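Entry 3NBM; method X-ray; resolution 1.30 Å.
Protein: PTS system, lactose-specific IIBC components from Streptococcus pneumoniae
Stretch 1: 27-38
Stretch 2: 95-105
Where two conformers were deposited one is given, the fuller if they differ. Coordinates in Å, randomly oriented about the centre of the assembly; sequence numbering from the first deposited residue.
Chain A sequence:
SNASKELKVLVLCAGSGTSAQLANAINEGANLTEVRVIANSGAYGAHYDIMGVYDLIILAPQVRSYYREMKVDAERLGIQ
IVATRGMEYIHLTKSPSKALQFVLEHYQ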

# COMPACT_ATOMS: atom_id res chain seq x y z
N ASN A 27 9.17 2.02 3.36
CA ASN A 27 10.48 2.26 2.78
C ASN A 27 11.59 2.27 3.82
O ASN A 27 12.68 1.76 3.57
CB ASN A 27 10.51 3.56 1.97
CG ASN A 27 9.75 3.45 0.68
OD1 ASN A 27 9.67 2.36 0.10
ND2 ASN A 27 9.24 4.58 0.17
N GLU A 28 11.34 2.85 4.98
CA GLU A 28 12.34 2.85 6.03
C GLU A 28 12.57 1.41 6.49
O GLU A 28 13.72 0.99 6.73
CB GLU A 28 11.91 3.76 7.19
CG GLU A 28 12.91 3.81 8.37
CD GLU A 28 12.56 4.81 9.51
OE1 GLU A 28 11.59 5.61 9.38
OE2 GLU A 28 13.30 4.81 10.53
N GLY A 29 11.51 0.64 6.67
CA GLY A 29 11.67 -0.74 7.10
C GLY A 29 12.42 -1.54 6.05
O GLY A 29 13.33 -2.32 6.35
N ALA A 30 12.06 -1.36 4.78
CA ALA A 30 12.74 -2.08 3.70
C ALA A 30 14.24 -1.74 3.66
O ALA A 30 15.11 -2.61 3.51
CB ALA A 30 12.09 -1.75 2.35
N ASN A 31 14.55 -0.46 3.81
CA ASN A 31 15.93 -0.00 3.77
C ASN A 31 16.73 -0.61 4.93
O ASN A 31 17.80 -1.17 4.70
CB ASN A 31 15.98 1.51 3.84
CG ASN A 31 17.38 2.02 3.81
OD1 ASN A 31 18.11 1.78 2.85
ND2 ASN A 31 17.79 2.68 4.89
N LEU A 32 16.19 -0.51 6.14
CA LEU A 32 16.91 -0.97 7.32
C LEU A 32 17.08 -2.49 7.33
O LEU A 32 18.09 -3.01 7.82
CB LEU A 32 16.20 -0.47 8.60
CG LEU A 32 16.23 1.05 8.82
CD1 LEU A 32 15.37 1.50 10.00
CD2 LEU A 32 17.68 1.54 9.04
N THR A 33 16.09 -3.20 6.81
CA THR A 33 16.10 -4.65 6.75
C THR A 33 16.80 -5.19 5.50
O THR A 33 17.11 -6.39 5.42
CB THR A 33 14.65 -5.17 6.81
OG1 THR A 33 13.97 -4.43 7.83
CG2 THR A 33 14.58 -6.64 7.14
N GLU A 34 17.10 -4.30 4.55
CA GLU A 34 17.73 -4.64 3.29
C GLU A 34 16.93 -5.65 2.48
O GLU A 34 17.46 -6.66 2.03
CB GLU A 34 19.16 -5.13 3.49
CG GLU A 34 20.02 -4.07 4.17
CD GLU A 34 21.34 -4.65 4.68
OE1 GLU A 34 22.41 -4.33 4.12
OE2 GLU A 34 21.28 -5.45 5.62
N VAL A 35 15.65 -5.34 2.28
CA VAL A 35 14.72 -6.16 1.50
C VAL A 35 14.29 -5.34 0.27
O VAL A 35 14.22 -4.09 0.32
CB VAL A 35 13.51 -6.58 2.38
CG1 VAL A 35 12.45 -7.32 1.58
CG2 VAL A 35 13.97 -7.46 3.54
N ARG A 36 14.00 -6.03 -0.83
CA ARG A 36 13.72 -5.36 -2.10
C ARG A 36 12.25 -5.00 -2.25
O ARG A 36 11.46 -5.73 -2.84
CB ARG A 36 14.22 -6.19 -3.27
CG ARG A 36 15.74 -6.43 -3.22
CD ARG A 36 16.23 -7.37 -4.31
NE ARG A 36 15.71 -8.72 -4.16
CZ ARG A 36 16.22 -9.65 -3.36
NH1 ARG A 36 17.29 -9.40 -2.61
NH2 ARG A 36 15.65 -10.85 -3.30
N VAL A 37 11.90 -3.85 -1.68
CA VAL A 37 10.56 -3.28 -1.70
C VAL A 37 10.67 -1.79 -1.86
O VAL A 37 11.54 -1.15 -1.23
CB VAL A 37 9.79 -3.56 -0.37
CG1 VAL A 37 8.45 -2.89 -0.39
CG2 VAL A 37 9.65 -5.04 -0.06
N ILE A 38 9.81 -1.22 -2.71
CA ILE A 38 9.61 0.23 -2.77
C ILE A 38 8.10 0.51 -2.65
O ILE A 38 7.29 -0.17 -3.28
CB ILE A 38 10.16 0.85 -4.08
CG1 ILE A 38 9.96 2.36 -4.15
CG2 ILE A 38 9.55 0.20 -5.33
CD1 ILE A 38 10.74 3.10 -3.25
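Stretch 2, residues 95-105: SPSKALQFVLE

Stretch 2 is almost entirely helical. Ser-95 precedes the helix in an extended conformation (phi/psi -141°/100°), and residues 96-105 form a regular helix held by successive i to i+4 backbone hydrogen bonds, from Ala-99 N to Ser-95 O (2.8 Å) through Glu-105 N to Gln-101 O (2.9 Å). Ser-95 caps its N-terminus: with chi1 in the t well, its OG accepts from Lys-98 N at 3.1 Å, and Lys-98 NZ donates to the same OG, also at 3.1 Å.

This helix crosses helix 27-33 nearly at a right angle. The signed crossing angle is -93° and the axes approach to 7.4 Å, close packing made possible by Gly-29. The backbones come nearest where Gly-29 CA lies 4.2 Å from Pro-96 CA. A CB on Gly-29 would point toward stretch 2 and fall 2.2 Å from Pro-96 O, a clash; in its absence, Gly-29 CA makes a CA-H...O contact with Pro-96 O at 3.6 Å, with an angle of 151° at the hydrogen. The proline ring, in the C-gamma exo pucker, packs beside this point, with Pro-96 CB 3.5 Å from Gly-29 N and Pro-96 CG 3.6 Å from Glu-28 CD.

Apolar packing continues along the second helix, and 393 Å² is buried in all, both sides summed. Leu-100 (chi1 t, chi2 p) contributes the largest share of any residue. Its CD1 lies 4.0 Å from Ala-30 CB and 4.1 Å from Val-37 CG2, while its CD2 is 3.6 Å from Gly-29 O and 4.3 Å from Val-35 CG2. The first helix gives way at Glu-34, whose positive phi turns the chain toward the strand that begins at Val-37. Val-35 and Val-37, both with chi1 in the t well, direct their CA-to-CB bonds toward stretch 2, whereas that of the intervening Arg-36 points away. One helical turn beyond Leu-100, Leu-104 CD1 meets Val-35 CG1 at 4.0 Å, and Val-103 CG1 lies 4.3 Å from Val-37 CG1.

No direct hydrogen bond joins the stretches. Thr-33 OG1 instead donates to Gly-29 O within its own helix (2.7 Å), satisfying the hydroxyl where it lies only 3.5 Å from Leu-100 CD2. A water provides the polar link at the exposed margin: it lies 3.0 Å from Ser-97 OG and donates a weak hydrogen bond to Thr-33 OG1 at 3.5 Å.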

# COMPACT_ATOMS: atom_id res chain seq x y z
N SER A 95 5.76 2.22 12.87
CA SER A 95 6.71 1.13 13.01
C SER A 95 7.19 0.62 11.67
O SER A 95 6.49 -0.18 11.04
CB SER A 95 6.11 -0.03 13.80
OG SER A 95 7.03 -1.13 13.83
N PRO A 96 8.39 1.05 11.25
CA PRO A 96 8.92 0.52 10.00
C PRO A 96 8.97 -1.00 9.94
O PRO A 96 8.69 -1.61 8.89
CB PRO A 96 10.30 1.16 9.90
CG PRO A 96 10.12 2.49 10.65
CD PRO A 96 9.23 2.15 11.79
N SER A 97 9.35 -1.65 11.03
CA SER A 97 9.43 -3.11 11.02
C SER A 97 8.04 -3.73 10.81
O SER A 97 7.89 -4.68 10.04
CB SER A 97 10.07 -3.64 12.32
OG SER A 97 11.40 -3.17 12.50
N LYS A 98 7.02 -3.23 11.52
CA LYS A 98 5.68 -3.76 11.33
C LYS A 98 5.13 -3.43 9.95
O LYS A 98 4.43 -4.26 9.35
CB LYS A 98 4.71 -3.24 12.41
CG LYS A 98 5.04 -3.79 13.80
CD LYS A 98 4.17 -3.17 14.90
CE LYS A 98 4.82 -3.33 16.29
NZ LYS A 98 6.08 -2.49 16.49
N ALA A 99 5.44 -2.24 9.43
CA ALA A 99 4.96 -1.85 8.08
C ALA A 99 5.54 -2.80 7.03
O ALA A 99 4.82 -3.25 6.15
CB ALA A 99 5.31 -0.39 7.81
N LEU A 100 6.84 -3.10 7.12
CA LEU A 100 7.46 -4.01 6.17
C LEU A 100 6.87 -5.41 6.29
O LEU A 100 6.57 -6.08 5.30
CB LEU A 100 8.97 -4.06 6.41
CG LEU A 100 9.71 -5.01 5.47
CD1 LEU A 100 9.65 -4.50 4.01
CD2 LEU A 100 11.14 -5.19 5.92
N GLN A 101 6.72 -5.89 7.52
CA GLN A 101 6.13 -7.21 7.73
C GLN A 101 4.71 -7.30 7.16
O GLN A 101 4.35 -8.29 6.55
CB GLN A 101 6.13 -7.54 9.21
CG GLN A 101 5.61 -8.87 9.54
CD GLN A 101 5.48 -9.02 11.03
OE1 GLN A 101 4.72 -8.27 11.71
NE2 GLN A 101 6.21 -9.98 11.57
N PHE A 102 3.94 -6.24 7.32
CA PHE A 102 2.59 -6.18 6.77
C PHE A 102 2.61 -6.35 5.25
O PHE A 102 1.82 -7.09 4.69
CB PHE A 102 1.95 -4.85 7.16
CG PHE A 102 0.56 -4.66 6.63
CD1 PHE A 102 -0.55 -5.08 7.36
CD2 PHE A 102 0.35 -4.03 5.42
CE1 PHE A 102 -1.82 -4.88 6.86
CE2 PHE A 102 -0.93 -3.83 4.95
CZ PHE A 102 -2.00 -4.25 5.69
N VAL A 103 3.51 -5.63 4.58
CA VAL A 103 3.63 -5.75 3.13
C VAL A 103 3.92 -7.19 2.72
O VAL A 103 3.22 -7.79 1.90
CB VAL A 103 4.71 -4.79 2.58
CG1 VAL A 103 5.13 -5.20 1.16
CG2 VAL A 103 4.23 -3.34 2.66
N LEU A 104 4.94 -7.78 3.33
CA LEU A 104 5.35 -9.11 2.90
C LEU A 104 4.29 -10.16 3.26
O LEU A 104 4.12 -11.13 2.51
CB LEU A 104 6.77 -9.44 3.42
CG LEU A 104 7.86 -8.60 2.71
CD1 LEU A 104 9.18 -8.59 3.43
CD2 LEU A 104 8.04 -9.09 1.25
N GLU A 105 3.60 -9.99 4.38
CA GLU A 105 2.58 -10.98 4.73
C GLU A 105 1.40 -10.91 3.76
O GLU A 105 0.68 -11.90 3.62
CB GLU A 105 2.16 -10.87 6.20
CG GLU A 105 3.23 -11.39 7.14
CD GLU A 105 3.00 -11.13 8.62
OE1 GLU A 105 2.04 -10.43 9.00
OE2 GLU A 105 3.83 -11.65 9.40
O HOH W 1 13.02 -2.07 10.20